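Local atomic coordinates of PrgX (Enterococcus faecalis, PDB entry 2AWI), a protein that serves as the receptor for the peptide sex pheromone cCF10 and probably binds DNA as a repressor in the control of enterococcal conjugation. Residues Lys195-Thr199 with Glu235-Leu239. The protein carries 1 engineered substitution. Sequence-based numbering, arbitrary orientation.
Sequences KNALT and EINYL
Start with two α-helical turns, Lys195-Thr199 and Glu235-Leu239, running nearly parallel: their axes cross at 24° and come within 10.2 Å. The register sets the CA of Lys195 6.1 Å from that of Ile236, and the CA of Thr199 7.0 Å from that of Leu239. Leu239 (chi1 m, chi2 t) has its CA-to-CB bond toward 195-199, its CD1 3.7 Å from Leu198 CG and 3.6 Å from Thr199 OG1. Leu198 takes the t, p rotamer, which brings its CD2 to 4.0 Å from Ile236 CG2; Ile236 is m, t and sends CG1 to 4.0 Å from Lys195 CG. Beside this apolar seam the link is polar. Thr199 at chi1 m turns OG1 back onto Lys195 O (2.8 Å), and a water bridges Thr199 OG1 (2.8 Å) and OE2 of the extended Glu235 (2.7 Å). Lys195 (chi1 t, chi2 -91°, chi3 m, chi4 t) lays CD 3.7 Å from Glu235 OE1 and gives NZ to Asn196 OD1 (2.8 Å), while NZ lies 4.4 Å from Glu235 OE1, beyond a salt bridge. Such same-direction packing of alternate helices fits the TPR-like C-terminal region: helix 207-220, between them in sequence, covers Leu198 and Ile236, while helix 270-286 meets Thr199 and Glu235.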
# COMPACT_ATOMS: atom_id res chain seq x y z
N LYS A 195 22.45 -2.25 18.62
CA LYS A 195 21.69 -2.88 17.55
C LYS A 195 21.76 -4.40 17.67
O LYS A 195 20.73 -5.08 17.57
CB LYS A 195 22.23 -2.42 16.19
CG LYS A 195 21.38 -2.82 14.99
CD LYS A 195 21.80 -4.16 14.42
CE LYS A 195 23.21 -4.09 13.83
NZ LYS A 195 23.68 -5.40 13.30
N ASN A 196 22.95 -4.94 17.88
CA ASN A 196 23.11 -6.38 18.01
C ASN A 196 22.45 -6.89 19.28
O ASN A 196 21.82 -7.95 19.28
CB ASN A 196 24.59 -6.77 18.02
CG ASN A 196 25.25 -6.56 16.67
OD1 ASN A 196 24.58 -6.54 15.64
ND2 ASN A 196 26.57 -6.41 16.67
N ALA A 197 22.58 -6.13 20.36
CA ALA A 197 21.99 -6.54 21.62
C ALA A 197 20.47 -6.53 21.51
O ALA A 197 19.81 -7.44 22.00
CB ALA A 197 22.44 -5.60 22.74
N LEU A 198 19.92 -5.50 20.86
CA LEU A 198 18.47 -5.38 20.71
C LEU A 198 17.87 -6.44 19.79
O LEU A 198 16.74 -6.87 19.98
CB LEU A 198 18.11 -3.98 20.18
CG LEU A 198 16.65 -3.73 19.83
CD1 LEU A 198 15.76 -4.13 20.99
CD2 LEU A 198 16.44 -2.26 19.49
N THR A 199 18.64 -6.87 18.79
CA THR A 199 18.17 -7.89 17.87
C THR A 199 17.98 -9.18 18.66
O THR A 199 16.95 -9.84 18.55
CB THR A 199 19.21 -8.13 16.74
OG1 THR A 199 19.40 -6.92 16.00
CG2 THR A 199 18.74 -9.23 15.80
N GLU A 235 16.97 0.19 11.18
CA GLU A 235 16.83 -1.18 11.66
C GLU A 235 16.35 -1.23 13.11
O GLU A 235 15.45 -2.01 13.44
CB GLU A 235 18.17 -1.91 11.53
CG GLU A 235 18.17 -3.32 12.06
CD GLU A 235 19.38 -4.09 11.59
OE1 GLU A 235 20.34 -3.43 11.14
OE2 GLU A 235 19.37 -5.34 11.68
N ILE A 236 16.94 -0.39 13.95
CA ILE A 236 16.57 -0.32 15.36
C ILE A 236 15.12 0.14 15.50
O ILE A 236 14.40 -0.33 16.38
CB ILE A 236 17.50 0.64 16.13
CG1 ILE A 236 18.83 -0.06 16.39
CG2 ILE A 236 16.85 1.10 17.43
CD1 ILE A 236 19.83 0.78 17.15
N ASN A 237 14.69 1.04 14.61
CA ASN A 237 13.32 1.55 14.64
C ASN A 237 12.36 0.44 14.20
O ASN A 237 11.18 0.45 14.56
CB ASN A 237 13.19 2.76 13.71
CG ASN A 237 12.01 3.64 14.07
OD1 ASN A 237 10.85 3.32 13.76
ND2 ASN A 237 12.28 4.76 14.73
N TYR A 238 12.88 -0.51 13.43
CA TYR A 238 12.07 -1.63 12.98
C TYR A 238 11.92 -2.60 14.16
O TYR A 238 10.87 -3.23 14.33
CB TYR A 238 12.75 -2.34 11.79
CG TYR A 238 12.52 -3.84 11.74
CD1 TYR A 238 13.41 -4.72 12.35
CD2 TYR A 238 11.39 -4.37 11.12
CE1 TYR A 238 13.19 -6.09 12.33
CE2 TYR A 238 11.16 -5.74 11.10
CZ TYR A 238 12.06 -6.60 11.71
OH TYR A 238 11.83 -7.96 11.70
N LEU A 239 12.97 -2.71 14.97
CA LEU A 239 12.94 -3.59 16.12
C LEU A 239 12.01 -2.98 17.17
O LEU A 239 11.38 -3.68 17.94
CB LEU A 239 14.36 -3.76 16.68
CG LEU A 239 15.26 -4.63 15.79
CD1 LEU A 239 16.73 -4.46 16.17
CD2 LEU A 239 14.83 -6.08 15.93
O HOH W 1 18.05 -6.87 13.53